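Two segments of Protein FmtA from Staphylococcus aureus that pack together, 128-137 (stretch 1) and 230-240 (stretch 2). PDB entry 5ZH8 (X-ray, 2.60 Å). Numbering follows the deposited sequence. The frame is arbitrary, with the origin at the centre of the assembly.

Stretch 1 (128-137) AQKFSTGLLL
Stretch 2 230-240: SYAENYYTKIG

What fills the apolar centre of the contact? L136 does, the residue of stretch 1 with the most area covered by its neighbour. Its CA-to-CB bond points toward stretch 2, and with chi1 m and chi2 t its side chain sits as a knob among Y231, N234, K238 and I239. L136 CD2 lies 3.7 Å from I239 CD1, 3.9 Å from K238 CB and 3.4 Å from the backbone N234 O, while L136 CD1 is 3.7 Å from Y231 CE2 and 4.2 Å from the centroid of the Y231 ring, an off-centre CH-pi contact. The branched end of leucine thus meets the isoleucine with one methyl and the tyrosine with the other. I239 (chi1 m, chi2 t) also brings CD1 to 3.8 Å from L135 CB and 3.7 Å from S132 O.

How do the two backbones run to bring these residues together? Both are helical where they meet, stretch 1 up to L137 and beyond, stretch 2 from Y231 to G240. Their axes cross at 74° and approach to 10.2 Å, with the CA atoms of L136 and Y235 in closest register at 7.1 Å. Helix 231-240 widens into a pi-type turn at 236-240: Y235 O accepts from both I239 N (2.8 Å) and G240 N (2.7 Å). Ordinary i to i+4 bonds include L136 N to S132 O, 3.1 Å, in the first helix and Y235 N to Y231 O, 2.8 Å, in the second.

How does Y231 reach from its own helix to the other? Its CA-to-CB bond points sideways, but chi1 t and chi2 near -88° carry the end of the long side chain nearer, into a hole formed by Q129, S132, T133 and L136. Q129, extended with chi1 and chi2 both t, places NE2 3.7 Å from Y231 CE1. S132 points toward stretch 2, and its small side chain also lies close to Y235, with S132 OG 3.5 Å from Y235 CD1.

What finishes the contact at its polar edge? The Y231 hydroxyl links two side chains of stretch 1: S132 OG donates to Y231 OH at 3.0 Å, and Y231 OH donates to T133 OG1 at 2.6 Å. Serine (chi1 t) and threonine (chi1 m) suit these adjacent places because their short hydroxyls can flank the phenol, which is buried along with them. At the start of the second helix, S230 (chi1 p) is the N-cap, its OG accepting from E233 N at 3.0 Å.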

# COMPACT_ATOMS: atom_id res chain seq x y z
N ALA A 128 -11.66 -10.66 1.00
CA ALA A 128 -12.10 -11.89 0.36
C ALA A 128 -13.05 -12.71 1.25
O ALA A 128 -13.75 -13.58 0.74
CB ALA A 128 -10.91 -12.73 -0.06
N GLN A 129 -13.10 -12.43 2.55
CA GLN A 129 -14.10 -13.06 3.42
C GLN A 129 -15.53 -12.65 3.05
O GLN A 129 -16.47 -13.38 3.34
CB GLN A 129 -13.87 -12.76 4.91
CG GLN A 129 -14.67 -13.67 5.82
CD GLN A 129 -14.54 -13.34 7.29
OE1 GLN A 129 -14.20 -12.22 7.66
NE2 GLN A 129 -14.82 -14.32 8.15
N LYS A 130 -15.69 -11.50 2.41
CA LYS A 130 -17.00 -11.09 1.90
C LYS A 130 -17.66 -12.17 1.02
O LYS A 130 -18.88 -12.25 0.96
CB LYS A 130 -16.89 -9.78 1.13
CG LYS A 130 -16.55 -8.58 2.00
CD LYS A 130 -16.63 -7.29 1.22
CE LYS A 130 -16.35 -6.09 2.10
NZ LYS A 130 -14.98 -6.12 2.69
N PHE A 131 -16.84 -12.97 0.34
CA PHE A 131 -17.33 -14.10 -0.46
C PHE A 131 -17.99 -15.15 0.42
O PHE A 131 -19.05 -15.67 0.09
CB PHE A 131 -16.17 -14.71 -1.27
CG PHE A 131 -16.55 -15.91 -2.10
CD1 PHE A 131 -17.67 -15.89 -2.92
CD2 PHE A 131 -15.76 -17.06 -2.08
CE1 PHE A 131 -18.01 -16.99 -3.69
CE2 PHE A 131 -16.09 -18.17 -2.84
CZ PHE A 131 -17.22 -18.13 -3.65
N SER A 132 -17.36 -15.46 1.55
CA SER A 132 -17.94 -16.36 2.56
C SER A 132 -19.32 -15.85 3.01
O SER A 132 -20.30 -16.61 3.03
CB SER A 132 -16.98 -16.50 3.75
OG SER A 132 -17.64 -16.96 4.92
N THR A 133 -19.38 -14.56 3.35
CA THR A 133 -20.62 -13.91 3.77
C THR A 133 -21.68 -13.90 2.65
O THR A 133 -22.87 -14.11 2.91
CB THR A 133 -20.35 -12.46 4.24
OG1 THR A 133 -19.41 -12.47 5.33
CG2 THR A 133 -21.64 -11.75 4.69
N GLY A 134 -21.24 -13.67 1.41
CA GLY A 134 -22.14 -13.72 0.27
C GLY A 134 -22.73 -15.11 0.05
O GLY A 134 -23.91 -15.24 -0.27
N LEU A 135 -21.92 -16.14 0.23
CA LEU A 135 -22.39 -17.52 0.09
C LEU A 135 -23.45 -17.85 1.13
O LEU A 135 -24.45 -18.50 0.82
CB LEU A 135 -21.23 -18.51 0.21
CG LEU A 135 -20.31 -18.58 -1.02
CD1 LEU A 135 -18.98 -19.23 -0.67
CD2 LEU A 135 -20.99 -19.33 -2.16
N LEU A 136 -23.24 -17.38 2.36
CA LEU A 136 -24.20 -17.55 3.45
C LEU A 136 -25.50 -16.83 3.13
O LEU A 136 -26.58 -17.35 3.41
CB LEU A 136 -23.61 -17.04 4.77
CG LEU A 136 -22.46 -17.86 5.38
CD1 LEU A 136 -21.84 -17.11 6.55
CD2 LEU A 136 -22.94 -19.24 5.81
N LEU A 137 -25.39 -15.63 2.56
CA LEU A 137 -26.56 -14.86 2.10
C LEU A 137 -27.36 -15.64 1.07
O LEU A 137 -28.57 -15.82 1.22
CB LEU A 137 -26.14 -13.53 1.48
CG LEU A 137 -26.11 -12.30 2.39
CD1 LEU A 137 -25.68 -11.09 1.57
CD2 LEU A 137 -27.45 -12.03 3.05
N SER A 230 -24.36 -17.55 15.65
CA SER A 230 -23.16 -16.77 15.35
C SER A 230 -22.74 -16.94 13.89
O SER A 230 -23.02 -17.96 13.26
CB SER A 230 -22.02 -17.16 16.28
OG SER A 230 -21.46 -18.41 15.90
N TYR A 231 -22.06 -15.92 13.36
CA TYR A 231 -21.51 -15.97 12.02
C TYR A 231 -20.57 -17.17 11.88
O TYR A 231 -20.65 -17.91 10.90
CB TYR A 231 -20.74 -14.68 11.70
CG TYR A 231 -20.14 -14.64 10.31
CD1 TYR A 231 -18.88 -15.16 10.07
CD2 TYR A 231 -20.84 -14.09 9.24
CE1 TYR A 231 -18.32 -15.13 8.80
CE2 TYR A 231 -20.29 -14.05 7.97
CZ TYR A 231 -19.03 -14.57 7.76
OH TYR A 231 -18.47 -14.55 6.49
N ALA A 232 -19.71 -17.36 12.87
CA ALA A 232 -18.75 -18.47 12.89
C ALA A 232 -19.43 -19.82 12.76
O ALA A 232 -18.95 -20.70 12.06
CB ALA A 232 -17.92 -18.42 14.18
N GLU A 233 -20.54 -19.98 13.46
CA GLU A 233 -21.31 -21.21 13.40
C GLU A 233 -21.96 -21.37 12.03
O GLU A 233 -21.90 -22.46 11.44
CB GLU A 233 -22.38 -21.21 14.48
CG GLU A 233 -23.11 -22.54 14.62
CD GLU A 233 -23.94 -22.63 15.89
OE1 GLU A 233 -23.93 -21.67 16.70
OE2 GLU A 233 -24.61 -23.67 16.06
N ASN A 234 -22.56 -20.31 11.51
CA ASN A 234 -23.17 -20.35 10.20
C ASN A 234 -22.13 -20.71 9.14
O ASN A 234 -22.39 -21.53 8.27
CB ASN A 234 -23.86 -19.03 9.85
CG ASN A 234 -25.23 -18.88 10.52
OD1 ASN A 234 -25.51 -17.89 11.19
ND2 ASN A 234 -26.11 -19.86 10.30
N TYR A 235 -20.94 -20.11 9.24
CA TYR A 235 -19.86 -20.43 8.30
C TYR A 235 -19.43 -21.90 8.36
O TYR A 235 -19.30 -22.55 7.33
CB TYR A 235 -18.61 -19.56 8.51
CG TYR A 235 -17.40 -20.20 7.86
CD1 TYR A 235 -17.15 -20.06 6.50
CD2 TYR A 235 -16.53 -20.99 8.61
CE1 TYR A 235 -16.06 -20.67 5.91
CE2 TYR A 235 -15.43 -21.60 8.02
CZ TYR A 235 -15.21 -21.44 6.68
OH TYR A 235 -14.12 -22.05 6.11
N TYR A 236 -19.19 -22.40 9.57
CA TYR A 236 -18.71 -23.79 9.70
C TYR A 236 -19.79 -24.81 9.32
O TYR A 236 -19.52 -25.74 8.54
CB TYR A 236 -18.17 -24.08 11.10
CG TYR A 236 -16.71 -23.72 11.26
CD1 TYR A 236 -15.72 -24.43 10.59
CD2 TYR A 236 -16.32 -22.65 12.04
CE1 TYR A 236 -14.38 -24.10 10.73
CE2 TYR A 236 -14.98 -22.30 12.18
CZ TYR A 236 -14.02 -23.03 11.52
OH TYR A 236 -12.69 -22.71 11.66
N THR A 237 -20.99 -24.64 9.85
CA THR A 237 -22.08 -25.58 9.59
C THR A 237 -22.51 -25.58 8.11
O THR A 237 -22.82 -26.64 7.56
CB THR A 237 -23.30 -25.28 10.48
OG1 THR A 237 -23.64 -23.90 10.37
CG2 THR A 237 -22.99 -25.58 11.92
N LYS A 238 -22.52 -24.41 7.49
CA LYS A 238 -23.04 -24.27 6.12
C LYS A 238 -21.99 -24.25 5.01
O LYS A 238 -22.33 -24.43 3.85
CB LYS A 238 -23.91 -23.02 6.01
CG LYS A 238 -25.12 -22.98 6.93
CD LYS A 238 -25.89 -21.68 6.70
CE LYS A 238 -27.19 -21.62 7.49
NZ LYS A 238 -28.21 -22.55 6.95
N ILE A 239 -20.72 -24.02 5.35
CA ILE A 239 -19.65 -23.96 4.33
C ILE A 239 -18.39 -24.71 4.76
O ILE A 239 -17.99 -25.67 4.11
CB ILE A 239 -19.27 -22.51 3.97
CG1 ILE A 239 -20.48 -21.74 3.42
CG2 ILE A 239 -18.12 -22.48 2.96
CD1 ILE A 239 -20.32 -20.24 3.44
N GLY A 240 -17.78 -24.26 5.86
CA GLY A 240 -16.49 -24.78 6.32
C GLY A 240 -16.41 -26.29 6.38
O GLY A 240 -15.51 -26.89 5.78